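Local coordinates for uncharacterized protein (Bacteroides cellulosilyticus, PDB 5JVK) that probably hydrolyses O-glycosidic bonds as a family 39 glycoside hydrolase, using a parallel eight-stranded beta/alpha barrel flanked by beta-rich regions, at residues L204-A207 / V208-G212; Y149-E153 / H154-F158; T121-L124 / I125-G129. One frame throughout, in Å; residues are numbered along the deposited sequence.

Contact 1. Residues L204-A207 / V208-G212; sequences LAYA and VKEMG
L204 and V208, one turn apart on helix 194-211, are joined first through the backbone: V208 N donates to L204 O at 2.9 Å. The same i to i+4 pattern continues with K209 N to A205 O, E210 N to Y206 O and M211 N to A207 O, the last at 3.2 Å. G212 N still reaches back to V208 O at 2.8 Å, but its positive phi of 72° takes the chain out of helical geometry, a conformation that favours glycine.

The apolar contact lies on the inner side of the helix, where L204 and V208 lean across each other at a slant, with L204 CD1 4.0 Å from V208 CG2. Two carbons also lie against carbonyl oxygens one turn back. With CG1 of V208 anti to the backbone N (chi1 172°), the other branch turns back along the helix, and V208 CG2 comes within 3.3 Å of L204 O; likewise M211 CG rests 3.5 Å from A207 O. This is one of the outer helices of a beta/alpha barrel, and its inner face sits on the barrel wall: L204, A207 and V208 all touch W218 of strand 217-220, while V244 of the next helix, 229-247, packs on both L204 and V208.

The polar pair is Y206 and E210. E210 OE1 lies obliquely off the Y206 ring, 4.4 Å from Y206 OH, a neighbour rather than a bonded partner. A bend at chi2 curls the E210 chain, whose OE2 is engaged by the hydroxyl of Y156 on helix 153-164. The Y206 ring, in turn, meets that of Y149 with the planes at about 20°. K209 places its CB 3.4 Å from A205 O and sends its ammonium end away into an exposed position.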
loop_
_atom_site.group_PDB
_atom_site.type_symbol
_atom_site.label_atom_id
_atom_site.label_comp_id
_atom_site.label_asym_id
_atom_site.label_seq_id
_atom_site.Cartn_x
_atom_site.Cartn_y
_atom_site.Cartn_z
ATOM N N LEU A 204 -25.949 -2.938 3.565
ATOM C CA LEU A 204 -24.836 -3.325 2.694
ATOM C C LEU A 204 -25.344 -3.813 1.339
ATOM O O LEU A 204 -24.777 -3.461 0.303
ATOM C CB LEU A 204 -23.970 -4.411 3.351
ATOM C CG LEU A 204 -22.789 -4.978 2.547
ATOM C CD1 LEU A 204 -21.854 -3.873 2.077
ATOM C CD2 LEU A 204 -22.031 -6.004 3.374
ATOM N N ALA A 205 -26.401 -4.626 1.360
ATOM C CA ALA A 205 -27.027 -5.140 0.135
ATOM C C ALA A 205 -27.495 -4.023 -0.799
ATOM O O ALA A 205 -27.400 -4.160 -2.018
ATOM C CB ALA A 205 -28.185 -6.062 0.478
ATOM N N TYR A 206 -27.994 -2.926 -0.222
ATOM C CA TYR A 206 -28.318 -1.716 -0.989
ATOM C C TYR A 206 -27.079 -1.137 -1.669
ATOM O O TYR A 206 -27.113 -0.818 -2.862
ATOM C CB TYR A 206 -28.963 -0.640 -0.101
ATOM C CG TYR A 206 -28.939 0.743 -0.719
ATOM C CD1 TYR A 206 -27.994 1.691 -0.320
ATOM C CD2 TYR A 206 -29.835 1.090 -1.730
ATOM C CE1 TYR A 206 -27.959 2.955 -0.895
ATOM C CE2 TYR A 206 -29.807 2.350 -2.312
ATOM C CZ TYR A 206 -28.870 3.279 -1.890
ATOM O OH TYR A 206 -28.839 4.529 -2.463
ATOM N N ALA A 207 -26.004 -0.989 -0.893
ATOM C CA ALA A 207 -24.737 -0.445 -1.398
ATOM C C ALA A 207 -24.128 -1.297 -2.513
ATOM O O ALA A 207 -23.598 -0.761 -3.486
ATOM C CB ALA A 207 -23.738 -0.276 -0.261
ATOM N N VAL A 208 -24.225 -2.617 -2.363
ATOM C CA VAL A 208 -23.703 -3.568 -3.352
ATOM C C VAL A 208 -24.507 -3.510 -4.659
ATOM O O VAL A 208 -23.920 -3.516 -5.744
ATOM C CB VAL A 208 -23.670 -5.005 -2.774
ATOM C CG1 VAL A 208 -23.322 -6.034 -3.843
ATOM C CG2 VAL A 208 -22.674 -5.089 -1.619
ATOM N N LYS A 209 -25.836 -3.458 -4.541
ATOM C CA LYS A 209 -26.740 -3.284 -5.691
ATOM C C LYS A 209 -26.395 -2.033 -6.500
ATOM O O LYS A 209 -26.270 -2.089 -7.724
ATOM C CB LYS A 209 -28.200 -3.167 -5.223
ATOM C CG LYS A 209 -29.239 -3.454 -6.300
ATOM C CD LYS A 209 -30.605 -2.912 -5.899
ATOM C CE LYS A 209 -31.641 -3.111 -6.994
ATOM N NZ LYS A 209 -32.084 -4.529 -7.107
ATOM N N GLU A 210 -26.248 -0.916 -5.788
ATOM C CA GLU A 210 -26.023 0.401 -6.384
ATOM C C GLU A 210 -24.736 0.441 -7.201
ATOM O O GLU A 210 -24.738 0.882 -8.351
ATOM C CB GLU A 210 -25.978 1.466 -5.278
ATOM C CG GLU A 210 -25.885 2.917 -5.749
ATOM C CD GLU A 210 -27.113 3.411 -6.497
ATOM O OE1 GLU A 210 -28.183 2.763 -6.425
ATOM O OE2 GLU A 210 -27.003 4.469 -7.155
ATOM N N MET A 211 -23.648 -0.021 -6.592
ATOM C CA MET A 211 -22.340 -0.057 -7.245
ATOM C C MET A 211 -22.252 -1.155 -8.295
ATOM O O MET A 211 -21.690 -0.942 -9.371
ATOM C CB MET A 211 -21.231 -0.255 -6.205
ATOM C CG MET A 211 -21.083 0.903 -5.235
ATOM S SD MET A 211 -20.517 2.383 -6.088
ATOM C CE MET A 211 -20.813 3.637 -4.846
ATOM N N GLY A 212 -22.802 -2.324 -7.979
ATOM C CA GLY A 212 -22.748 -3.469 -8.875
ATOM C C GLY A 212 -21.339 -4.024 -8.922
ATOM O O GLY A 212 -20.719 -4.232 -7.873
#

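Contact 2. Residues Y149-E153 / H154-F158; sequences YVMPE and HMYQF
M151 lies over one face of the Y156 ring, and this fit gives the contact its shape. Its CG is the bump: it sits 3.8 Å from the centroid of the Y156 ring, 28° off the normal, so the CH-pi contact is displaced from the middle toward the phenol rim. M151 CB carries the cover outward, 3.5 Å from Y156 OH. The bend at chi2 turns the chain so that the sulfur lies higher above the same ring and M151 SD rests 3.7 Å from M155 CB. CG thus covers the ring while SD, at a distance above it, packs on CB and CG of M155; M155 CG also fits, less closely, beside the P152 ring.

P152 and H154 lie side by side and point the same way, with P152 CB 3.6 Å from H154 CD2. A chi1 of 67° makes this possible, setting the imidazole between the backbone N and the carbonyl carbon, a crowded position, and folding it back toward the proline. E153 and Q157 cross nearly at a right angle, their carboxylate and amide planes 48° apart; E153 OE1 nestles 3.8 Å from Q157 CG.

Two backbone bonds set the turn: M155 N to P152 O is weak at 3.3 Å, and Q157 N to E153 O is better formed at 3.2 Å. Outside, Y156 OH is hydrogen-bonded to E210 of helix 194-211. With an alanine in place of Y156, the E210 carboxylate would probably lose that hydroxyl partner and M151 CG would be left facing a gap. The fit is a Met-aromatic contact, placed where the loop after helix 139-142 runs into the opening turn of helix 153-164, an outer helix of the beta/alpha barrel.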
loop_
_atom_site.group_PDB
_atom_site.type_symbol
_atom_site.label_atom_id
_atom_site.label_comp_id
_atom_site.label_asym_id
_atom_site.label_seq_id
_atom_site.Cartn_x
_atom_site.Cartn_y
_atom_site.Cartn_z
ATOM N N TYR A 149 -32.512 4.449 2.510
ATOM C CA TYR A 149 -31.115 4.354 2.088
ATOM C C TYR A 149 -30.658 5.527 1.230
ATOM O O TYR A 149 -31.467 6.207 0.598
ATOM C CB TYR A 149 -30.888 3.052 1.322
ATOM C CG TYR A 149 -31.292 1.810 2.084
ATOM C CD1 TYR A 149 -32.157 0.869 1.520
ATOM C CD2 TYR A 149 -30.816 1.573 3.376
ATOM C CE1 TYR A 149 -32.528 -0.272 2.219
ATOM C CE2 TYR A 149 -31.185 0.436 4.083
ATOM C CZ TYR A 149 -32.039 -0.482 3.502
ATOM O OH TYR A 149 -32.402 -1.606 4.204
ATOM N N VAL A 150 -29.346 5.749 1.227
ATOM C CA VAL A 150 -28.709 6.766 0.389
ATOM C C VAL A 150 -27.223 6.428 0.207
ATOM O O VAL A 150 -26.595 5.889 1.116
ATOM C CB VAL A 150 -28.882 8.188 0.981
ATOM C CG1 VAL A 150 -28.163 8.334 2.321
ATOM C CG2 VAL A 150 -28.412 9.254 -0.005
ATOM N N MET A 151 -26.683 6.732 -0.973
ATOM C CA MET A 151 -25.262 6.539 -1.267
ATOM C C MET A 151 -24.545 7.879 -1.071
ATOM O O MET A 151 -24.834 8.829 -1.801
ATOM C CB MET A 151 -25.089 6.042 -2.708
ATOM C CG MET A 151 -23.660 5.696 -3.114
ATOM S SD MET A 151 -22.862 4.449 -2.079
ATOM C CE MET A 151 -23.930 3.037 -2.334
ATOM N N PRO A 152 -23.618 7.973 -0.086
ATOM C CA PRO A 152 -22.925 9.253 0.148
ATOM C C PRO A 152 -22.106 9.747 -1.044
ATOM O O PRO A 152 -21.697 8.945 -1.886
ATOM C CB PRO A 152 -22.004 8.951 1.337
ATOM C CG PRO A 152 -22.616 7.779 2.013
ATOM C CD PRO A 152 -23.234 6.962 0.920
ATOM N N GLU A 153 -21.874 11.056 -1.099
ATOM C CA GLU A 153 -21.178 11.683 -2.229
ATOM C C GLU A 153 -19.729 11.207 -2.369
ATOM O O GLU A 153 -19.253 11.000 -3.489
ATOM C CB GLU A 153 -21.236 13.219 -2.119
ATOM C CG GLU A 153 -20.560 14.003 -3.248
ATOM C CD GLU A 153 -21.045 13.627 -4.644
ATOM O OE1 GLU A 153 -20.238 13.709 -5.595
ATOM O OE2 GLU A 153 -22.229 13.251 -4.802
ATOM N N HIS A 154 -19.039 11.027 -1.242
ATOM C CA HIS A 154 -17.646 10.564 -1.263
ATOM C C HIS A 154 -17.465 9.183 -1.915
ATOM O O HIS A 154 -16.422 8.929 -2.515
ATOM C CB HIS A 154 -16.993 10.631 0.133
ATOM C CG HIS A 154 -17.570 9.683 1.142
ATOM N ND1 HIS A 154 -17.054 8.423 1.359
ATOM C CD2 HIS A 154 -18.596 9.823 2.015
ATOM C CE1 HIS A 154 -17.748 7.822 2.310
ATOM N NE2 HIS A 154 -18.689 8.650 2.725
ATOM N N MET A 155 -18.480 8.319 -1.832
ATOM C CA MET A 155 -18.429 7.003 -2.490
ATOM C C MET A 155 -18.381 7.082 -4.015
ATOM O O MET A 155 -17.576 6.392 -4.642
ATOM C CB MET A 155 -19.607 6.118 -2.067
ATOM C CG MET A 155 -19.404 5.421 -0.734
ATOM S SD MET A 155 -18.035 4.244 -0.729
ATOM C CE MET A 155 -18.621 3.037 -1.912
ATOM N N TYR A 156 -19.248 7.909 -4.599
ATOM C CA TYR A 156 -19.232 8.156 -6.047
ATOM C C TYR A 156 -17.908 8.789 -6.491
ATOM O O TYR A 156 -17.380 8.440 -7.550
ATOM C CB TYR A 156 -20.411 9.048 -6.481
ATOM C CG TYR A 156 -21.781 8.393 -6.372
ATOM C CD1 TYR A 156 -22.077 7.225 -7.080
ATOM C CD2 TYR A 156 -22.788 8.949 -5.577
ATOM C CE1 TYR A 156 -23.326 6.623 -6.988
ATOM C CE2 TYR A 156 -24.042 8.356 -5.480
ATOM C CZ TYR A 156 -24.306 7.195 -6.190
ATOM O OH TYR A 156 -25.543 6.599 -6.103
ATOM N N GLN A 157 -17.385 9.711 -5.678
ATOM C CA GLN A 157 -16.080 10.343 -5.924
ATOM C C GLN A 157 -14.932 9.327 -5.928
ATOM O O GLN A 157 -14.114 9.320 -6.855
ATOM C CB GLN A 157 -15.796 11.446 -4.889
ATOM C CG GLN A 157 -16.636 12.705 -5.064
ATOM C CD GLN A 157 -16.362 13.749 -3.989
ATOM O OE1 GLN A 157 -16.699 13.552 -2.820
ATOM N NE2 GLN A 157 -15.759 14.870 -4.381
ATOM N N PHE A 158 -14.885 8.483 -4.895
ATOM C CA PHE A 158 -13.874 7.413 -4.779
ATOM C C PHE A 158 -13.904 6.441 -5.961
ATOM O O PHE A 158 -12.865 6.161 -6.564
ATOM C CB PHE A 158 -14.033 6.614 -3.464
ATOM C CG PHE A 158 -13.140 7.085 -2.347
ATOM C CD1 PHE A 158 -13.667 7.697 -1.211
ATOM C CD2 PHE A 158 -11.762 6.908 -2.426
ATOM C CE1 PHE A 158 -12.838 8.126 -0.183
ATOM C CE2 PHE A 158 -10.929 7.337 -1.403
ATOM C CZ PHE A 158 -11.467 7.947 -0.280
#

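Contact 3. Residues T121-L124 / I125-G129; sequences TFRL and IRMAG
Helix 118-127, the helical link of the beta-alpha-beta unit between barrel strands 106-109 and 132-138, has F122 packed against I125 on its buried side. I125 CD1 sits squarely over the centre of one F122 ring face, 4.0 Å from the centroid and only 6° off the normal, a CH-pi contact. The same methyl lies 3.8 Å from T121 CG2, so it touches both the threonine methyl and the ring, meeting them from directions about a right angle apart. It gets there because I125 CG1 lies beside the backbone N (chi1 -68°) and runs back along the helix. On another side, a bend at chi3 folds the M127 methyl inward, with M127 CE 3.6 Å from R123 O and 4.2 Å from L124 CD2.

I125 N, R126 N and M127 N bond to the carbonyls four residues back; A128 N to L124 O is weak at 3.4 Å, and that carbonyl also receives Y405 OH. G129 N closes onto R126 O at 3.0 Å. At the positive phi of G129 (99°) a CB would jam against the carbonyl O of A128, so the backbone calls for glycine. This turn is a Schellman motif, bringing a barrel helix to its end ahead of the next strand.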
loop_
_atom_site.group_PDB
_atom_site.type_symbol
_atom_site.label_atom_id
_atom_site.label_comp_id
_atom_site.label_asym_id
_atom_site.label_seq_id
_atom_site.Cartn_x
_atom_site.Cartn_y
_atom_site.Cartn_z
ATOM N N THR A 121 -5.180 13.268 -6.038
ATOM C CA THR A 121 -4.811 12.165 -5.143
ATOM C C THR A 121 -4.704 10.835 -5.902
ATOM O O THR A 121 -3.754 10.085 -5.686
ATOM C CB THR A 121 -5.791 12.052 -3.943
ATOM O OG1 THR A 121 -5.604 13.176 -3.072
ATOM C CG2 THR A 121 -5.569 10.772 -3.134
ATOM N N PHE A 122 -5.655 10.561 -6.796
ATOM C CA PHE A 122 -5.643 9.308 -7.572
ATOM C C PHE A 122 -4.612 9.272 -8.695
ATOM O O PHE A 122 -4.198 8.188 -9.106
ATOM C CB PHE A 122 -7.041 8.942 -8.085
ATOM C CG PHE A 122 -7.818 8.110 -7.112
ATOM C CD1 PHE A 122 -8.401 8.690 -5.991
ATOM C CD2 PHE A 122 -7.914 6.734 -7.281
ATOM C CE1 PHE A 122 -9.093 7.914 -5.075
ATOM C CE2 PHE A 122 -8.606 5.955 -6.371
ATOM C CZ PHE A 122 -9.197 6.544 -5.265
ATOM N N ARG A 123 -4.203 10.440 -9.182
ATOM C CA ARG A 123 -3.055 10.543 -10.089
ATOM C C ARG A 123 -1.763 10.180 -9.346
ATOM O O ARG A 123 -0.892 9.506 -9.899
ATOM C CB ARG A 123 -2.968 11.957 -10.672
ATOM C CG ARG A 123 -1.940 12.150 -11.780
ATOM C CD ARG A 123 -2.069 13.546 -12.383
ATOM N NE ARG A 123 -0.787 14.083 -12.851
ATOM C CZ ARG A 123 -0.542 15.368 -13.131
ATOM N NH1 ARG A 123 -1.489 16.302 -13.006
ATOM N NH2 ARG A 123 0.672 15.731 -13.544
ATOM N N LEU A 124 -1.653 10.625 -8.092
ATOM C CA LEU A 124 -0.509 10.290 -7.240
ATOM C C LEU A 124 -0.506 8.814 -6.822
ATOM O O LEU A 124 0.559 8.208 -6.715
ATOM C CB LEU A 124 -0.466 11.199 -6.006
ATOM C CG LEU A 124 -0.189 12.682 -6.291
ATOM C CD1 LEU A 124 -0.675 13.570 -5.159
ATOM C CD2 LEU A 124 1.290 12.917 -6.545
ATOM N N ILE A 125 -1.691 8.246 -6.586
ATOM C CA ILE A 125 -1.831 6.809 -6.313
ATOM C C ILE A 125 -1.408 5.977 -7.527
ATOM O O ILE A 125 -0.738 4.953 -7.367
ATOM C CB ILE A 125 -3.273 6.433 -5.873
ATOM C CG1 ILE A 125 -3.584 7.032 -4.495
ATOM C CG2 ILE A 125 -3.459 4.914 -5.816
ATOM C CD1 ILE A 125 -5.062 7.174 -4.186
ATOM N N ARG A 126 -1.803 6.417 -8.724
ATOM C CA ARG A 126 -1.455 5.731 -9.979
ATOM C C ARG A 126 0.056 5.651 -10.211
ATOM O O ARG A 126 0.576 4.586 -10.552
ATOM C CB ARG A 126 -2.133 6.412 -11.182
ATOM C CG ARG A 126 -1.679 5.938 -12.562
ATOM C CD ARG A 126 -1.912 4.452 -12.784
ATOM N NE ARG A 126 -1.403 4.018 -14.087
ATOM C CZ ARG A 126 -0.116 3.813 -14.390
ATOM N NH1 ARG A 126 0.850 3.990 -13.485
ATOM N NH2 ARG A 126 0.212 3.416 -15.618
ATOM N N MET A 127 0.749 6.772 -10.029
ATOM C CA MET A 127 2.199 6.833 -10.256
ATOM C C MET A 127 3.023 6.057 -9.214
ATOM O O MET A 127 4.200 5.778 -9.447
ATOM C CB MET A 127 2.669 8.295 -10.340
ATOM C CG MET A 127 2.174 9.024 -11.579
ATOM S SD MET A 127 2.839 10.697 -11.746
ATOM C CE MET A 127 1.996 11.537 -10.408
ATOM N N ALA A 128 2.416 5.731 -8.070
ATOM C CA ALA A 128 3.024 4.827 -7.083
ATOM C C ALA A 128 2.929 3.345 -7.480
ATOM O O ALA A 128 3.582 2.502 -6.860
ATOM C CB ALA A 128 2.397 5.037 -5.714
ATOM N N GLY A 129 2.099 3.032 -8.479
ATOM C CA GLY A 129 2.007 1.687 -9.056
ATOM C C GLY A 129 0.857 0.833 -8.548
ATOM O O GLY A 129 0.734 -0.322 -8.945
#

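From the N terminus the order is contact 3, contact 2, contact 1, strictly in series: none nests in or crosses another, and each closes only a helical turn or, in contact 2, the loop entering a helix. The three helices follow barrel strands 106-109, 132-138 and 168-174 in turn. Contact 3 meets contact 2 where F122 CZ lies 3.8 Å from F158 CD2. Contact 2 meets contact 1 more broadly: Y206 CD1 is 3.6 Å from Y149 CB, and M211 CE is 3.5 Å from M151 SD. Contacts 1 and 3 do not touch, their nearest atoms being about 12 Å apart, so helix 153-164 bridges its two neighbours around the barrel.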